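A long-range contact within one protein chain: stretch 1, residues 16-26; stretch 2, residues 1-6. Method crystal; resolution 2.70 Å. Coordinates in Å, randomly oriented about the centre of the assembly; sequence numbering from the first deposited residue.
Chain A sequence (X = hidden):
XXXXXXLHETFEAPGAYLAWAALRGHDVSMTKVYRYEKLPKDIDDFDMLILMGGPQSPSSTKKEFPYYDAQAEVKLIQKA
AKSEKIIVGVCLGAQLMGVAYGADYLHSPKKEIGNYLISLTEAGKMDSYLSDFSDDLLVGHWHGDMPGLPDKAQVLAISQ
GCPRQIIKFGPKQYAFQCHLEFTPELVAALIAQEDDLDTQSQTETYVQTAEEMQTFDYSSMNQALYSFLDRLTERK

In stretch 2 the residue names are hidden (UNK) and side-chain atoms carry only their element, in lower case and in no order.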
# COMPACT_ATOMS: atom_id res chain seq x y z
N ALA A 16 -7.06 1.41 8.33
CA ALA A 16 -8.06 2.38 7.95
C ALA A 16 -8.77 2.10 6.64
O ALA A 16 -9.81 2.66 6.41
CB ALA A 16 -7.49 3.76 7.94
N TYR A 17 -8.16 1.27 5.74
CA TYR A 17 -8.87 0.89 4.48
C TYR A 17 -10.12 0.10 4.85
O TYR A 17 -11.23 0.35 4.32
CB TYR A 17 -8.00 0.08 3.56
CG TYR A 17 -6.90 0.85 2.88
CD1 TYR A 17 -7.15 1.57 1.69
CD2 TYR A 17 -5.58 0.83 3.39
CE1 TYR A 17 -6.11 2.24 1.00
CE2 TYR A 17 -4.54 1.57 2.77
CZ TYR A 17 -4.83 2.26 1.55
OH TYR A 17 -3.85 2.97 0.92
N LEU A 18 -9.96 -0.82 5.84
CA LEU A 18 -11.07 -1.63 6.30
C LEU A 18 -12.06 -0.77 7.00
O LEU A 18 -13.26 -0.85 6.71
CB LEU A 18 -10.59 -2.74 7.21
CG LEU A 18 -11.67 -3.76 7.64
CD1 LEU A 18 -12.57 -4.15 6.47
CD2 LEU A 18 -11.05 -5.04 8.33
N ALA A 19 -11.58 0.11 7.92
CA ALA A 19 -12.48 1.02 8.67
C ALA A 19 -13.32 1.89 7.75
O ALA A 19 -14.56 1.99 7.90
CB ALA A 19 -11.72 1.83 9.53
N TRP A 20 -12.67 2.49 6.78
CA TRP A 20 -13.36 3.21 5.73
C TRP A 20 -14.40 2.37 5.12
O TRP A 20 -15.55 2.78 5.01
CB TRP A 20 -12.37 3.70 4.64
CG TRP A 20 -13.06 4.39 3.51
CD1 TRP A 20 -13.58 5.67 3.50
CD2 TRP A 20 -13.45 3.79 2.26
NE1 TRP A 20 -14.23 5.91 2.30
CE2 TRP A 20 -14.18 4.78 1.53
CE3 TRP A 20 -13.20 2.54 1.67
CZ2 TRP A 20 -14.66 4.54 0.21
CZ3 TRP A 20 -13.74 2.29 0.34
CH2 TRP A 20 -14.45 3.29 -0.35
N ALA A 21 -14.00 1.19 4.65
CA ALA A 21 -14.97 0.30 3.99
C ALA A 21 -16.16 -0.00 4.93
O ALA A 21 -17.29 -0.05 4.49
CB ALA A 21 -14.29 -1.00 3.48
N ALA A 22 -15.90 -0.16 6.24
CA ALA A 22 -16.99 -0.44 7.18
C ALA A 22 -17.88 0.73 7.33
O ALA A 22 -19.09 0.58 7.21
CB ALA A 22 -16.48 -0.85 8.46
N LEU A 23 -17.29 1.93 7.57
CA LEU A 23 -18.11 3.21 7.81
C LEU A 23 -18.95 3.57 6.63
O LEU A 23 -20.11 3.89 6.76
CB LEU A 23 -17.20 4.36 8.17
CG LEU A 23 -16.38 4.03 9.41
CD1 LEU A 23 -15.30 5.01 9.65
CD2 LEU A 23 -17.31 3.87 10.69
N ARG A 24 -18.37 3.45 5.44
CA ARG A 24 -19.12 3.80 4.21
C ARG A 24 -20.13 2.72 3.81
O ARG A 24 -20.78 2.84 2.82
CB ARG A 24 -18.14 4.10 3.05
CG ARG A 24 -17.06 5.06 3.44
CD ARG A 24 -17.65 6.41 3.89
NE ARG A 24 -16.63 7.47 3.91
CZ ARG A 24 -16.01 7.96 5.01
NH1 ARG A 24 -16.32 7.53 6.27
NH2 ARG A 24 -15.09 8.87 4.87
N GLY A 25 -20.24 1.67 4.61
CA GLY A 25 -21.24 0.65 4.40
C GLY A 25 -20.98 -0.27 3.25
O GLY A 25 -21.89 -0.75 2.64
N HIS A 26 -19.73 -0.56 2.97
CA HIS A 26 -19.41 -1.47 1.88
C HIS A 26 -19.35 -2.93 2.30
O HIS A 26 -19.33 -3.24 3.49
CB HIS A 26 -18.14 -1.06 1.21
CG HIS A 26 -18.24 0.25 0.50
ND1 HIS A 26 -17.43 1.33 0.79
CD2 HIS A 26 -19.08 0.67 -0.49
CE1 HIS A 26 -17.77 2.35 0.03
NE2 HIS A 26 -18.77 1.97 -0.76
N UNK A 1 -18.67 -0.77 -3.86
CA UNK A 1 -19.65 -1.48 -2.91
C UNK A 1 -19.10 -2.89 -2.42
O UNK A 1 -19.04 -3.11 -1.19
s UNK A 1 -22.54 -0.04 -1.76
c UNK A 1 -21.98 -0.58 -3.44
c UNK A 1 -23.31 1.72 -2.31
c UNK A 1 -21.07 -1.67 -3.53
N UNK A 2 -18.80 -3.83 -3.34
CA UNK A 2 -18.10 -5.07 -2.92
C UNK A 2 -16.58 -4.85 -3.01
O UNK A 2 -16.01 -4.69 -4.09
c UNK A 2 -20.41 -7.63 -4.73
n UNK A 2 -19.99 -8.94 -7.25
n UNK A 2 -19.37 -6.93 -8.19
c UNK A 2 -18.50 -6.30 -3.77
c UNK A 2 -19.81 -7.61 -7.15
c UNK A 2 -19.86 -6.87 -3.50
n UNK A 2 -20.03 -6.97 -5.98
N UNK A 3 -15.93 -4.83 -1.87
CA UNK A 3 -14.53 -4.55 -1.78
C UNK A 3 -13.84 -5.82 -1.31
O UNK A 3 -14.17 -6.34 -0.20
c UNK A 3 -12.80 -3.26 -0.38
c UNK A 3 -14.97 -2.20 -1.16
c UNK A 3 -14.66 -1.11 -0.22
c UNK A 3 -14.32 -3.47 -0.74
N UNK A 4 -12.88 -6.35 -2.11
CA UNK A 4 -12.14 -7.56 -1.72
C UNK A 4 -10.68 -7.28 -1.36
O UNK A 4 -9.93 -6.73 -2.19
c UNK A 4 -11.71 -9.99 -2.40
c UNK A 4 -12.30 -11.02 -1.73
n UNK A 4 -11.32 -11.98 -1.50
c UNK A 4 -10.17 -11.53 -1.97
c UNK A 4 -12.24 -8.66 -2.83
n UNK A 4 -10.37 -10.32 -2.51
N UNK A 5 -10.26 -7.68 -0.15
CA UNK A 5 -8.87 -7.47 0.33
C UNK A 5 -8.01 -8.67 0.13
O UNK A 5 -8.44 -9.83 0.40
c UNK A 5 -10.68 -5.57 2.37
c UNK A 5 -11.11 -4.27 2.68
c UNK A 5 -8.84 -3.50 2.68
c UNK A 5 -8.87 -7.20 1.80
c UNK A 5 -10.16 -3.24 2.85
c UNK A 5 -9.34 -5.83 2.18
c UNK A 5 -8.41 -4.78 2.37
N UNK A 6 -6.77 -8.45 -0.25
CA UNK A 6 -5.78 -9.52 -0.27
C UNK A 6 -4.75 -9.24 0.81
O UNK A 6 -4.18 -8.15 0.85
c UNK A 6 -6.02 -9.68 -2.81
c UNK A 6 -5.04 -9.62 -1.67
c UNK A 6 -6.65 -10.93 -2.92
c UNK A 6 -4.07 -10.76 -1.69

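Position 1 carries four side-chain atoms in an unbranched chain: two carbons, a sulfur and a terminal carbon. Its CA-to-CB bond points away from stretch 1, yet the position lies close to H26, whose CD2 is 3.3 Å from the CA of position 1, and the sulfur comes within 3.8 Å of the same CD2. A thioether in the middle of an unbranched chain identifies methionine, M1. With chi1 and chi2 both m, the flexible chain brings SD to 4.8 Å from the centroid of the H26 ring, 76° off the ring normal and therefore at the ring's edge, where a polarizable sulfur is a suitable neighbour for an aromatic group.

Position 2 has seven side-chain atoms: three carbons, a nitrogen, then a carbon bearing two more nitrogens. That planar end is a guanidinium group, so the residue is arginine, R2. It points away from stretch 1 and touches nothing there; its three side-chain nitrogens are hydrogen-bonded elsewhere in the structure. A long, charged side chain suits a strand face turned from the helix, where it can find polar partners.

Position 3 shows four carbons, forked at the first, with one arm two carbons long. It points toward stretch 1, and the end of the long arm lies 3.6 Å from W20 CZ3, 3.7 Å from A21 CB and 3.8 Å from H26 CB. The fork at CB and the unequal arms define isoleucine, I3. Chi2 is t, so the long arm is extended and carries CD1 to the helix. The small side chain of A21 lets that methyl come close to the helix, while W20 and H26 offer it further carbon surface.

Position 4 has one carbon followed by a five-membered ring of three carbons and two nitrogens. This is an imidazole, and the residue is histidine, H4. It is buried but out of reach of stretch 1, as the alternation of side chains along a strand leads one to expect. An imidazole suits such a site because its flat ring can be buried while its nitrogens keep the capacity to hydrogen-bond.

Position 5 has one carbon and a ring of six carbons, with no further atom. It points toward the helix, and its ring meets Y17 and L18. The residue is phenylalanine, F5. Its CE1 is 3.8 Å from Y17 CB, which lies at the ring's edge, and its CE2 is 4.1 Å from L18 CD1. A flat, wholly apolar ring can fill the space between strand and helix without needing a polar partner.

Position 6 again has four carbons, forked at the first with one arm two carbons long: isoleucine, I6. Buried and out of reach of stretch 1, it belongs to the same side of the strand as R2 and H4. A beta-branched, wholly apolar side chain suits both an extended strand and a buried site.

The contact works by apolar packing, with no hydrogen bond between the stretches. The helix runs nearly antiparallel to the strand, at 161°, their axes 10.4 Å apart at closest approach. I3 and F5 bridge that gap, while beyond the helix H26 packs against M1 and I3.

Stretch 2 1-6: MRIHFI
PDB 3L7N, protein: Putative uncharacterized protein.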